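PDB 3U64: protein TP_0956 from Treponema pallidum subsp. pallidum, which is a lipoprotein built of tetratricopeptide-like helical hairpins that probably serves as the T component of a TRAP transporter. Local coordinates for residues N254-F259 with H294-F299; R265-D270 with R287-K292; V204-Y209 with E221-A226; Y196-V201 with Y233-D238. All blocks are in the same frame, centred on the assembly; numbering follows the deposited sequence.

Contact 1 (N254-F259 with H294-F299)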
loop_
_atom_site.group_PDB
_atom_site.type_symbol
_atom_site.label_atom_id
_atom_site.label_comp_id
_atom_site.label_asym_id
_atom_site.label_seq_id
_atom_site.Cartn_x
_atom_site.Cartn_y
_atom_site.Cartn_z
ATOM N N ASN A 254 28.957 29.423 -2.299
ATOM C CA ASN A 254 28.218 30.568 -2.829
ATOM C C ASN A 254 28.435 30.751 -4.335
ATOM O O ASN A 254 28.552 31.872 -4.826
ATOM C CB ASN A 254 28.621 31.843 -2.075
ATOM C CG ASN A 254 27.812 33.057 -2.492
ATOM O OD1 ASN A 254 26.592 32.991 -2.642
ATOM N ND2 ASN A 254 28.498 34.177 -2.692
ATOM N N ASN A 255 28.509 29.643 -5.064
ATOM C CA ASN A 255 28.590 29.699 -6.517
ATOM C C ASN A 255 27.216 29.459 -7.147
ATOM O O ASN A 255 26.881 28.344 -7.575
ATOM C CB ASN A 255 29.619 28.689 -7.041
ATOM C CG ASN A 255 29.791 28.753 -8.552
ATOM O OD1 ASN A 255 29.196 29.607 -9.227
ATOM N ND2 ASN A 255 30.617 27.857 -9.090
ATOM N N ARG A 256 26.418 30.515 -7.192
ATOM C CA ARG A 256 25.073 30.416 -7.734
ATOM C C ARG A 256 25.057 30.148 -9.239
ATOM O O ARG A 256 24.228 29.381 -9.724
ATOM C CB ARG A 256 24.267 31.669 -7.421
ATOM C CG ARG A 256 23.070 31.807 -8.322
ATOM C CD ARG A 256 21.837 32.185 -7.557
ATOM N NE ARG A 256 20.689 32.259 -8.448
ATOM C CZ ARG A 256 19.569 32.903 -8.156
ATOM N NH1 ARG A 256 19.457 33.534 -6.993
ATOM N NH2 ARG A 256 18.567 32.923 -9.027
ATOM N N ALA A 257 25.965 30.785 -9.972
ATOM C CA ALA A 257 26.128 30.520 -11.401
ATOM C C ALA A 257 26.272 29.027 -11.695
ATOM O O ALA A 257 25.498 28.472 -12.465
ATOM C CB ALA A 257 27.325 31.278 -11.947
ATOM N N GLY A 258 27.264 28.387 -11.078
ATOM C CA GLY A 258 27.503 26.961 -11.256
ATOM C C GLY A 258 26.341 26.088 -10.806
ATOM O O GLY A 258 25.978 25.126 -11.476
ATOM N N PHE A 259 25.761 26.435 -9.662
ATOM C CA PHE A 259 24.549 25.800 -9.158
ATOM C C PHE A 259 23.487 25.718 -10.276
ATOM O O PHE A 259 22.980 24.636 -10.583
ATOM C CB PHE A 259 24.064 26.595 -7.930
ATOM C CG PHE A 259 22.718 26.154 -7.358
ATOM C CD1 PHE A 259 22.655 25.286 -6.274
ATOM C CD2 PHE A 259 21.526 26.665 -7.866
ATOM C CE1 PHE A 259 21.436 24.910 -5.726
ATOM C CE2 PHE A 259 20.300 26.290 -7.324
ATOM C CZ PHE A 259 20.255 25.409 -6.252
ATOM N N HIS A 294 13.957 26.602 -4.880
ATOM C CA HIS A 294 14.408 27.113 -3.593
ATOM C C HIS A 294 15.786 27.766 -3.619
ATOM O O HIS A 294 16.457 27.848 -2.588
ATOM C CB HIS A 294 14.402 25.994 -2.562
ATOM C CG HIS A 294 13.033 25.640 -2.084
ATOM N ND1 HIS A 294 12.606 25.893 -0.799
ATOM C CD2 HIS A 294 11.985 25.073 -2.723
ATOM C CE1 HIS A 294 11.359 25.487 -0.663
ATOM N NE2 HIS A 294 10.957 24.985 -1.817
ATOM N N VAL A 295 16.209 28.241 -4.782
ATOM C CA VAL A 295 17.567 28.772 -4.901
ATOM C C VAL A 295 17.823 29.909 -3.900
ATOM O O VAL A 295 18.901 30.000 -3.313
ATOM C CB VAL A 295 17.858 29.230 -6.340
ATOM C CG1 VAL A 295 16.787 30.221 -6.815
ATOM C CG2 VAL A 295 19.288 29.808 -6.451
ATOM N N GLN A 296 16.807 30.743 -3.677
ATOM C CA GLN A 296 16.915 31.900 -2.786
ATOM C C GLN A 296 17.211 31.536 -1.327
ATOM O O GLN A 296 17.703 32.370 -0.552
ATOM C CB GLN A 296 15.633 32.737 -2.867
ATOM C CG GLN A 296 15.384 33.357 -4.238
ATOM C CD GLN A 296 16.395 34.438 -4.563
ATOM O OE1 GLN A 296 16.952 34.472 -5.658
ATOM N NE2 GLN A 296 16.640 35.330 -3.604
ATOM N N ASP A 297 16.889 30.298 -0.958
ATOM C CA ASP A 297 17.172 29.773 0.374
ATOM C C ASP A 297 18.664 29.589 0.567
ATOM O O ASP A 297 19.156 29.644 1.689
ATOM C CB ASP A 297 16.508 28.405 0.583
ATOM C CG ASP A 297 14.985 28.462 0.557
ATOM O OD1 ASP A 297 14.411 29.489 0.127
ATOM O OD2 ASP A 297 14.367 27.452 0.961
ATOM N N PHE A 298 19.383 29.369 -0.534
ATOM C CA PHE A 298 20.767 28.906 -0.454
ATOM C C PHE A 298 21.813 29.972 -0.783
ATOM O O PHE A 298 22.968 29.850 -0.374
ATOM C CB PHE A 298 20.969 27.645 -1.320
ATOM C CG PHE A 298 19.865 26.651 -1.180
ATOM C CD1 PHE A 298 19.558 26.117 0.060
ATOM C CD2 PHE A 298 19.110 26.271 -2.278
ATOM C CE1 PHE A 298 18.525 25.223 0.207
ATOM C CE2 PHE A 298 18.073 25.366 -2.145
ATOM C CZ PHE A 298 17.777 24.844 -0.899
ATOM N N PHE A 299 21.414 31.016 -1.505
ATOM C CA PHE A 299 22.336 32.102 -1.840
ATOM C C PHE A 299 21.845 33.490 -1.406
ATOM O O PHE A 299 20.670 33.667 -1.062
ATOM C CB PHE A 299 22.640 32.080 -3.336
ATOM C CG PHE A 299 23.126 30.749 -3.822
ATOM C CD1 PHE A 299 24.463 30.404 -3.704
ATOM C CD2 PHE A 299 22.244 29.830 -4.375
ATOM C CE1 PHE A 299 24.922 29.172 -4.140
ATOM C CE2 PHE A 299 22.692 28.592 -4.814
ATOM C CZ PHE A 299 24.035 28.261 -4.695
#

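Contact 2 (R265-D270 with R287-K292). With SO4 (sulfate ion), chain B.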
loop_
_atom_site.group_PDB
_atom_site.type_symbol
_atom_site.label_atom_id
_atom_site.label_comp_id
_atom_site.label_asym_id
_atom_site.label_seq_id
_atom_site.Cartn_x
_atom_site.Cartn_y
_atom_site.Cartn_z
ATOM N N ARG A 265 21.766 21.153 -16.403
ATOM C CA ARG A 265 22.272 19.915 -16.972
ATOM C C ARG A 265 21.528 18.681 -16.436
ATOM O O ARG A 265 21.161 17.813 -17.214
ATOM C CB ARG A 265 23.785 19.811 -16.791
ATOM C CG ARG A 265 24.527 20.777 -17.700
ATOM C CD ARG A 265 26.017 20.541 -17.696
ATOM N NE ARG A 265 26.636 21.063 -16.484
ATOM C CZ ARG A 265 27.516 22.061 -16.458
ATOM N NH1 ARG A 265 27.900 22.650 -17.588
ATOM N NH2 ARG A 265 28.018 22.463 -15.294
ATOM N N ALA A 266 21.275 18.625 -15.127
ATOM C CA ALA A 266 20.480 17.528 -14.549
ATOM C C ALA A 266 19.110 17.436 -15.206
ATOM O O ALA A 266 18.628 16.349 -15.481
ATOM C CB ALA A 266 20.319 17.692 -13.032
ATOM N N LEU A 267 18.491 18.585 -15.454
ATOM C CA LEU A 267 17.142 18.631 -16.028
ATOM C C LEU A 267 17.080 18.458 -17.555
ATOM O O LEU A 267 16.002 18.282 -18.111
ATOM C CB LEU A 267 16.439 19.936 -15.623
ATOM C CG LEU A 267 16.203 20.053 -14.108
ATOM C CD1 LEU A 267 15.564 21.379 -13.725
ATOM C CD2 LEU A 267 15.357 18.893 -13.621
ATOM N N ALA A 268 18.222 18.526 -18.233
ATOM C CA ALA A 268 18.223 18.374 -19.684
ATOM C C ALA A 268 18.125 16.896 -20.075
ATOM O O ALA A 268 17.761 16.559 -21.201
ATOM C CB ALA A 268 19.471 19.030 -20.306
ATOM N N ILE A 269 18.440 16.017 -19.133
ATOM C CA ILE A 269 18.372 14.579 -19.383
ATOM C C ILE A 269 16.935 14.109 -19.642
ATOM O O ILE A 269 15.993 14.454 -18.916
ATOM C CB ILE A 269 19.024 13.782 -18.234
ATOM C CG1 ILE A 269 20.519 14.141 -18.122
ATOM C CG2 ILE A 269 18.815 12.268 -18.419
ATOM C CD1 ILE A 269 21.096 13.887 -16.725
ATOM N N ASP A 270 16.769 13.329 -20.698
ATOM C CA ASP A 270 15.457 12.796 -21.039
ATOM C C ASP A 270 15.321 11.363 -20.500
ATOM O O ASP A 270 15.970 10.429 -21.012
ATOM C CB ASP A 270 15.220 12.859 -22.559
ATOM C CG ASP A 270 13.888 12.263 -22.971
ATOM O OD1 ASP A 270 13.078 11.940 -22.072
ATOM O OD2 ASP A 270 13.648 12.111 -24.197
ATOM N N ARG A 287 14.107 16.291 -7.483
ATOM C CA ARG A 287 14.972 16.961 -6.520
ATOM C C ARG A 287 15.668 18.227 -7.086
ATOM O O ARG A 287 15.738 19.251 -6.418
ATOM C CB ARG A 287 16.001 15.984 -5.964
ATOM C CG ARG A 287 16.956 16.628 -4.992
ATOM C CD ARG A 287 16.841 16.030 -3.607
ATOM N NE ARG A 287 17.777 16.681 -2.694
ATOM C CZ ARG A 287 17.430 17.587 -1.786
ATOM N NH1 ARG A 287 16.158 17.941 -1.645
ATOM N NH2 ARG A 287 18.357 18.130 -1.008
ATOM N N ALA A 288 16.180 18.147 -8.314
ATOM C CA ALA A 288 16.795 19.291 -8.983
ATOM C C ALA A 288 15.780 20.416 -9.233
ATOM O O ALA A 288 16.085 21.584 -9.049
ATOM C CB ALA A 288 17.447 18.852 -10.310
ATOM N N ARG A 289 14.574 20.057 -9.641
ATOM C CA ARG A 289 13.502 21.042 -9.770
ATOM C C ARG A 289 13.237 21.770 -8.445
ATOM O O ARG A 289 13.061 22.991 -8.418
ATOM C CB ARG A 289 12.222 20.363 -10.243
ATOM C CG ARG A 289 11.714 20.848 -11.579
ATOM C CD ARG A 289 10.727 19.856 -12.179
ATOM N NE ARG A 289 11.350 19.083 -13.255
ATOM C CZ ARG A 289 11.286 17.756 -13.384
ATOM N NH1 ARG A 289 10.615 17.020 -12.505
ATOM N NH2 ARG A 289 11.891 17.164 -14.404
ATOM N N TRP A 290 13.209 21.023 -7.345
ATOM C CA TRP A 290 12.995 21.629 -6.031
ATOM C C TRP A 290 14.140 22.577 -5.644
ATOM O O TRP A 290 13.910 23.680 -5.168
ATOM C CB TRP A 290 12.850 20.539 -4.985
ATOM C CG TRP A 290 12.620 21.032 -3.606
ATOM C CD1 TRP A 290 11.422 21.359 -3.044
ATOM C CD2 TRP A 290 13.607 21.218 -2.585
ATOM N NE1 TRP A 290 11.602 21.751 -1.739
ATOM C CE2 TRP A 290 12.936 21.677 -1.433
ATOM C CE3 TRP A 290 14.995 21.047 -2.535
ATOM C CZ2 TRP A 290 13.607 21.971 -0.241
ATOM C CZ3 TRP A 290 15.664 21.347 -1.350
ATOM C CH2 TRP A 290 14.968 21.799 -0.219
ATOM N N LEU A 291 15.373 22.130 -5.848
ATOM C CA LEU A 291 16.537 22.964 -5.588
ATOM C C LEU A 291 16.446 24.284 -6.346
ATOM O O LEU A 291 16.631 25.350 -5.757
ATOM C CB LEU A 291 17.827 22.225 -5.943
ATOM C CG LEU A 291 18.269 21.132 -4.965
ATOM C CD1 LEU A 291 19.389 20.292 -5.559
ATOM C CD2 LEU A 291 18.698 21.746 -3.629
ATOM N N LYS A 292 16.149 24.217 -7.645
ATOM C CA LYS A 292 15.990 25.437 -8.436
ATOM C C LYS A 292 14.908 26.356 -7.855
ATOM O O LYS A 292 15.128 27.559 -7.705
ATOM C CB LYS A 292 15.711 25.140 -9.913
ATOM C CG LYS A 292 16.918 24.634 -10.677
ATOM C CD LYS A 292 16.674 24.633 -12.158
ATOM C CE LYS A 292 16.946 26.000 -12.765
ATOM N NZ LYS A 292 18.408 26.317 -12.858
HETATM S S SO4 B . 7.695 18.099 -10.051
HETATM O O1 SO4 B . 8.653 18.104 -11.151
HETATM O O2 SO4 B . 6.761 16.989 -10.235
HETATM O O3 SO4 B . 8.426 17.939 -8.798
HETATM O O4 SO4 B . 6.961 19.363 -10.022
#

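Contact 3 (V204-Y209 with E221-A226)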
loop_
_atom_site.group_PDB
_atom_site.type_symbol
_atom_site.label_atom_id
_atom_site.label_comp_id
_atom_site.label_asym_id
_atom_site.label_seq_id
_atom_site.Cartn_x
_atom_site.Cartn_y
_atom_site.Cartn_z
ATOM N N VAL A 204 28.898 9.425 -2.942
ATOM C CA VAL A 204 28.588 9.464 -1.516
ATOM C C VAL A 204 29.719 10.136 -0.726
ATOM O O VAL A 204 29.458 10.894 0.197
ATOM C CB VAL A 204 28.279 8.071 -0.955
ATOM C CG1 VAL A 204 28.025 8.149 0.533
ATOM C CG2 VAL A 204 27.074 7.478 -1.667
ATOM N N LEU A 205 30.970 9.895 -1.113
ATOM C CA LEU A 205 32.099 10.508 -0.407
ATOM C C LEU A 205 32.118 12.024 -0.599
ATOM O O LEU A 205 32.434 12.781 0.334
ATOM C CB LEU A 205 33.444 9.885 -0.825
ATOM C CG LEU A 205 33.689 8.492 -0.253
ATOM C CD1 LEU A 205 34.949 7.839 -0.838
ATOM C CD2 LEU A 205 33.765 8.590 1.266
ATOM N N THR A 206 31.800 12.469 -1.808
ATOM C CA THR A 206 31.768 13.910 -2.081
ATOM C C THR A 206 30.790 14.556 -1.115
ATOM O O THR A 206 31.114 15.521 -0.431
ATOM C CB THR A 206 31.328 14.217 -3.518
ATOM O OG1 THR A 206 32.231 13.580 -4.432
ATOM C CG2 THR A 206 31.343 15.746 -3.776
ATOM N N LYS A 207 29.598 13.980 -1.036
ATOM C CA LYS A 207 28.565 14.498 -0.161
ATOM C C LYS A 207 28.990 14.455 1.298
ATOM O O LYS A 207 28.793 15.422 2.020
ATOM C CB LYS A 207 27.245 13.770 -0.392
ATOM C CG LYS A 207 26.699 14.025 -1.783
ATOM C CD LYS A 207 25.236 13.584 -1.962
ATOM C CE LYS A 207 25.131 12.094 -2.171
ATOM N NZ LYS A 207 23.710 11.690 -2.409
ATOM N N PHE A 208 29.613 13.363 1.730
ATOM C CA PHE A 208 30.050 13.305 3.112
ATOM C C PHE A 208 31.072 14.396 3.416
ATOM O O PHE A 208 30.902 15.162 4.370
ATOM C CB PHE A 208 30.638 11.934 3.497
ATOM C CG PHE A 208 31.333 11.940 4.855
ATOM C CD1 PHE A 208 30.604 11.756 6.041
ATOM C CD2 PHE A 208 32.701 12.173 4.944
ATOM C CE1 PHE A 208 31.240 11.788 7.302
ATOM C CE2 PHE A 208 33.348 12.198 6.192
ATOM C CZ PHE A 208 32.615 12.007 7.371
ATOM N N TYR A 209 32.137 14.464 2.617
ATOM C CA TYR A 209 33.239 15.398 2.902
ATOM C C TYR A 209 32.761 16.824 2.899
ATOM O O TYR A 209 33.198 17.613 3.716
ATOM C CB TYR A 209 34.377 15.247 1.899
ATOM C CG TYR A 209 35.121 13.963 2.075
ATOM C CD1 TYR A 209 35.440 13.497 3.345
ATOM C CD2 TYR A 209 35.481 13.195 0.978
ATOM C CE1 TYR A 209 36.111 12.303 3.519
ATOM C CE2 TYR A 209 36.147 12.002 1.137
ATOM C CZ TYR A 209 36.456 11.558 2.405
ATOM O OH TYR A 209 37.118 10.363 2.547
ATOM N N GLU A 221 38.498 20.214 0.241
ATOM C CA GLU A 221 39.527 19.772 -0.672
ATOM C C GLU A 221 39.273 18.298 -0.950
ATOM O O GLU A 221 39.299 17.863 -2.100
ATOM C CB GLU A 221 40.917 20.003 -0.078
ATOM C CG GLU A 221 42.061 19.798 -1.069
ATOM C CD GLU A 221 43.447 19.881 -0.420
ATOM O OE1 GLU A 221 43.678 20.792 0.411
ATOM O OE2 GLU A 221 44.307 19.031 -0.744
ATOM N N LYS A 222 39.017 17.538 0.110
ATOM C CA LYS A 222 38.656 16.133 -0.027
ATOM C C LYS A 222 37.419 15.984 -0.892
ATOM O O LYS A 222 37.370 15.122 -1.763
ATOM C CB LYS A 222 38.383 15.496 1.336
ATOM C CG LYS A 222 39.617 15.217 2.157
ATOM C CD LYS A 222 39.255 14.477 3.442
ATOM C CE LYS A 222 40.504 13.966 4.156
ATOM N NZ LYS A 222 40.180 13.155 5.361
ATOM N N ALA A 223 36.418 16.825 -0.652
ATOM C CA ALA A 223 35.178 16.719 -1.394
ATOM C C ALA A 223 35.401 16.922 -2.888
ATOM O O ALA A 223 34.819 16.210 -3.711
ATOM C CB ALA A 223 34.134 17.697 -0.865
ATOM N N HIS A 224 36.250 17.881 -3.238
ATOM C CA HIS A 224 36.533 18.191 -4.643
ATOM C C HIS A 224 37.271 17.076 -5.372
ATOM O O HIS A 224 36.960 16.766 -6.522
ATOM C CB HIS A 224 37.324 19.499 -4.773
ATOM C CG HIS A 224 36.473 20.723 -4.632
ATOM N ND1 HIS A 224 36.148 21.270 -3.408
ATOM C CD2 HIS A 224 35.859 21.493 -5.562
ATOM C CE1 HIS A 224 35.386 22.332 -3.591
ATOM N NE2 HIS A 224 35.195 22.490 -4.889
ATOM N N THR A 225 38.250 16.481 -4.697
ATOM C CA THR A 225 38.998 15.368 -5.260
ATOM C C THR A 225 38.085 14.151 -5.471
ATOM O O THR A 225 38.185 13.450 -6.485
ATOM C CB THR A 225 40.181 14.992 -4.355
ATOM O OG1 THR A 225 41.111 16.087 -4.311
ATOM C CG2 THR A 225 40.878 13.739 -4.877
ATOM N N ALA A 226 37.194 13.901 -4.515
ATOM C CA ALA A 226 36.239 12.812 -4.671
ATOM C C ALA A 226 35.343 13.083 -5.893
ATOM O O ALA A 226 35.131 12.195 -6.726
ATOM C CB ALA A 226 35.422 12.618 -3.395
#

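Contact 4 (Y196-V201 with Y233-D238)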
loop_
_atom_site.group_PDB
_atom_site.type_symbol
_atom_site.label_atom_id
_atom_site.label_comp_id
_atom_site.label_asym_id
_atom_site.label_seq_id
_atom_site.Cartn_x
_atom_site.Cartn_y
_atom_site.Cartn_z
ATOM N N TYR A 196 33.545 1.418 -9.583
ATOM C CA TYR A 196 32.294 0.741 -9.200
ATOM C C TYR A 196 30.975 1.522 -9.429
ATOM O O TYR A 196 30.828 2.669 -9.000
ATOM C CB TYR A 196 32.372 0.308 -7.746
ATOM C CG TYR A 196 31.189 -0.499 -7.298
ATOM C CD1 TYR A 196 31.024 -1.813 -7.725
ATOM C CD2 TYR A 196 30.240 0.041 -6.432
ATOM C CE1 TYR A 196 29.940 -2.564 -7.312
ATOM C CE2 TYR A 196 29.162 -0.699 -6.006
ATOM C CZ TYR A 196 29.017 -2.012 -6.452
ATOM O OH TYR A 196 27.942 -2.767 -6.050
ATOM N N GLN A 197 30.005 0.876 -10.075
ATOM C CA GLN A 197 28.736 1.520 -10.422
ATOM C C GLN A 197 28.955 2.948 -10.915
ATOM O O GLN A 197 28.453 3.905 -10.310
ATOM C CB GLN A 197 27.800 1.556 -9.213
ATOM C CG GLN A 197 27.534 0.212 -8.574
ATOM C CD GLN A 197 26.400 -0.548 -9.234
ATOM O OE1 GLN A 197 26.179 -0.445 -10.440
ATOM N NE2 GLN A 197 25.662 -1.313 -8.435
ATOM N N GLU A 198 29.727 3.098 -11.987
ATOM C CA GLU A 198 29.939 4.412 -12.580
ATOM C C GLU A 198 30.330 5.472 -11.539
ATOM O O GLU A 198 29.841 6.604 -11.574
ATOM C CB GLU A 198 28.680 4.832 -13.353
ATOM C CG GLU A 198 28.284 3.819 -14.422
ATOM C CD GLU A 198 26.994 4.180 -15.141
ATOM O OE1 GLU A 198 25.905 3.907 -14.583
ATOM O OE2 GLU A 198 27.069 4.728 -16.270
ATOM N N GLY A 199 31.204 5.091 -10.610
ATOM C CA GLY A 199 31.721 6.012 -9.610
ATOM C C GLY A 199 30.782 6.339 -8.450
ATOM O O GLY A 199 30.978 7.343 -7.770
ATOM N N ALA A 200 29.780 5.498 -8.203
ATOM C CA ALA A 200 28.795 5.770 -7.146
ATOM C C ALA A 200 29.398 6.029 -5.752
ATOM O O ALA A 200 28.846 6.810 -4.955
ATOM C CB ALA A 200 27.786 4.639 -7.066
ATOM N N VAL A 201 30.510 5.360 -5.444
ATOM C CA VAL A 201 31.166 5.545 -4.150
ATOM C C VAL A 201 31.682 6.985 -3.990
ATOM O O VAL A 201 31.529 7.590 -2.934
ATOM C CB VAL A 201 32.334 4.564 -3.932
ATOM C CG1 VAL A 201 32.769 4.584 -2.458
ATOM C CG2 VAL A 201 31.941 3.167 -4.364
ATOM N N TYR A 233 34.034 8.533 -14.155
ATOM C CA TYR A 233 33.304 7.280 -14.295
ATOM C C TYR A 233 31.816 7.416 -14.572
ATOM O O TYR A 233 31.183 6.454 -14.999
ATOM C CB TYR A 233 33.487 6.433 -13.035
ATOM C CG TYR A 233 34.937 6.157 -12.696
ATOM C CD1 TYR A 233 35.713 5.329 -13.498
ATOM C CD2 TYR A 233 35.526 6.718 -11.576
ATOM C CE1 TYR A 233 37.038 5.069 -13.192
ATOM C CE2 TYR A 233 36.848 6.468 -11.259
ATOM C CZ TYR A 233 37.603 5.640 -12.072
ATOM O OH TYR A 233 38.928 5.387 -11.763
ATOM N N CYS A 234 31.257 8.601 -14.323
ATOM C CA CYS A 234 29.807 8.753 -14.321
ATOM C C CYS A 234 29.230 8.907 -15.719
ATOM O O CYS A 234 29.927 9.293 -16.650
ATOM C CB CYS A 234 29.377 9.931 -13.435
ATOM S SG CYS A 234 30.018 11.539 -13.998
ATOM N N SER A 235 27.939 8.623 -15.844
ATOM C CA SER A 235 27.237 8.713 -17.118
ATOM C C SER A 235 26.680 10.111 -17.414
ATOM O O SER A 235 26.203 10.821 -16.517
ATOM C CB SER A 235 26.082 7.704 -17.134
ATOM O OG SER A 235 25.372 7.755 -18.359
ATOM N N ALA A 236 26.725 10.478 -18.689
ATOM C CA ALA A 236 26.058 11.667 -19.199
ATOM C C ALA A 236 24.542 11.627 -18.950
ATOM O O ALA A 236 23.886 12.671 -18.943
ATOM C CB ALA A 236 26.332 11.816 -20.703
ATOM N N HIS A 237 23.993 10.423 -18.784
ATOM C CA HIS A 237 22.560 10.235 -18.537
ATOM C C HIS A 237 22.252 10.294 -17.048
ATOM O O HIS A 237 21.112 10.070 -16.630
ATOM C CB HIS A 237 22.091 8.880 -19.072
ATOM C CG HIS A 237 22.051 8.799 -20.565
ATOM N ND1 HIS A 237 22.947 8.043 -21.294
ATOM C CD2 HIS A 237 21.227 9.384 -21.466
ATOM C CE1 HIS A 237 22.669 8.160 -22.581
ATOM N NE2 HIS A 237 21.633 8.969 -22.713
ATOM N N ASP A 238 23.279 10.561 -16.246
ATOM C CA ASP A 238 23.113 10.597 -14.806
ATOM C C ASP A 238 22.915 12.032 -14.299
ATOM O O ASP A 238 23.779 12.883 -14.498
ATOM C CB ASP A 238 24.324 9.973 -14.117
ATOM C CG ASP A 238 24.291 10.179 -12.611
ATOM O OD1 ASP A 238 23.175 10.126 -12.037
ATOM O OD2 ASP A 238 25.367 10.415 -12.007
HETATM O O HOH W 1 29.486 5.680 -17.489
#

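Contact 1 (N254-F259 with H294-F299)
An aromatic contact joins the start of helix 256-268 to the short, weakly bonded helix 295-298 near the C terminus, and Phe299, Arg256 and Phe259 carry most of it. The two phenylalanine rings form a T-shaped (edge-to-face) pair, centroids 5.0 Å apart and planes at 74°. Phe299 CE2 stands 3.5 Å from Phe259 CG, over one face of the Phe259 ring and shifted toward its rim. Arg256 uses the Phe299 ring in another way: its CB sits over the face in a CH-pi contact, 3.9 Å from the centroid. Asn254 OD1 reaches the edge of the same ring, at CD1. Asn254 and Asn255 lie in the turn between helices 240-250 and 256-268 of an all-helical, tetratricopeptide-class fold, and the C-terminal 294-299 packs on it. Asn254, with positive phi, is the C-prime residue of the Schellman motif that ends helix 240-250, while Asn255 is the N-cap of the next helix, its OD1 accepting from Gly258 N at 2.9 Å. Beyond CB the Arg256 chain bends at chi2 (135°), and its guanidinium lies with one face against Val295 CG2. NH1 donates to Gln296 OE1 at 3.0 Å; OE1 lies near the guanidinium plane, while NH1 approaches from above the plane of the amide. Val295 CG2 also meets Phe259 CE2, at 3.8 Å. Ile251 touches Phe259, Phe298 and Phe299, and Leu291 of helix 278-293 packs on the first two.

Contact 2 (R265-D270 with R287-K292)
Apolar contacts centred on Leu267 and Ala288 join the end of helix 256-268 to helix 278-293. Ala266 CB faces Ala288 CB at 4.1 Å where the backbones come nearest, and Leu267 CD2 lies 3.9 Å from that same methyl. The other branch, Leu267 CD1, meets Lys292 CD at 3.8 Å, the leucine and lysine chains lying side by side with opposite senses. Small residues at the close point are in keeping with the antiparallel helical hairpins of a tetratricopeptide-like fold.

In Lys292, bends at chi3 (84°) and chi4 carry the amine to salt bridges with Asp264 and Asp260, one and two turns earlier in the partner helix. Arg289 NH2 passes 4.0 Å from Leu267 CD2, while its NH1 is modelled as donating to a sulfate ion, probably from the crystallisation liquor; sulfate O1 also crowds Arg289 CD, so the details are doubtful. With no hydrogen bond between the segments, van der Waals contact joins them directly, and salt bridges link the same two helices beside it.

Contact 3 (V204-Y209 with E221-A226)
The Tyr209 ring has Lys222 over one face and Ala226 CB at its edge, 4.4 Å from CD2. Lys222 CB makes the face contact, a CH-pi approach 3.9 Å from the centroid and 21° off the ring normal. Farther along the lysine chain, which is extended beyond CG, CD comes to 3.8 Å from Tyr209 CE1, so that aliphatic carbons of an exposed residue cover a buried ring. Helices 196-211 and 220-233 form here an antiparallel helical hairpin of the kind found in tetratricopeptide-like folds; the axes of the two segments approach to 7.9 Å, with 165° between their directions. The small residues at the crossing are consistent with this close approach. Thr206 and Ala223 bring their CA atoms to 4.5 Å, and the Ala223 methyl rests against Tyr209 CB. The backbone takes part as well, since Thr206 CG2, anti to its own backbone N, meets Ala223 O. Leu205 CB touches Ala226 CB more loosely.

No hydrogen bond links the two segments. The buried Thr206 hydroxyl is instead bonded to Trp202 O, one turn back in its own helix. Helix 240-250 packs beside the hairpin, with Leu249 against Ala223 and Thr244 against Thr206. Ala226 CB, besides meeting the tyrosine edge, lies 3.5 Å from Thr206 OG1.

Contact 4 (Y196-V201 with Y233-D238)
Glu198 CG is anti to its own carbonyl carbon (chi1 -57°) and the chain runs extended from there, which carries the carboxylate alongside Ser235; in Tyr233 the same kind of first torsion (chi1 -56°) places CG so that the ring leans outward, obliquely past Gly199, while CB stays against the backbone. Glu198 OE2 comes to 3.3 Å from Ser235 CB, and Tyr233 CB packs 3.6 Å from Gly199 N. The backbones are close too: Cys234 CA makes a CA-H...O contact with Glu198 O at 3.5 Å. Gln197, Glu198 and Gly199 all have positive phi, and Gly199, without a side chain, lets Tyr233 CB lie close against its N.

The contact sets the N-terminal end of helix 196-211 against the linker between helices 220-233 and 240-250 of this tetratricopeptide-like fold. The linker is itself ordered by local bonds. Ser235 OG accepts from His237 N at 3.0 Å in an ST turn, within a type I beta turn from Ser235 to Asp238, and Asp238 OD1 caps the backbone N of Asp240.

A water donates to both Glu198 OE2, at 2.9 Å, and Tyr233 O, at 3.1 Å. Direct hydrogen bonds between the segments are absent, so this water supplies a polar bridge between carboxylate and carbonyl, at a surface contact otherwise made by backbone approach and by van der Waals contacts of the Glu198 and Tyr233 side chains.

In the fold
From the N terminus, the chain reaches residues 196-201 after more than half its helices, and contact 4 closes when the linker 233-238 returns to them. Contact 3 is nested inside that loop, pairing helices 196-211 and 220-233, the first of which both contacts share. Farther on, contact 1 closes a second, separate loop between 254-259 and 294-299, with contact 2 nested within it where helix 278-293 returns beside helix 256-268. The two loops follow in series without crossing. Contacts 1 and 2 share helix 256-268 and meet through residues of helix 278-293, while Ile269 packs on the 236-238 backbone, bringing contact 2 against contact 4 and joining both loops.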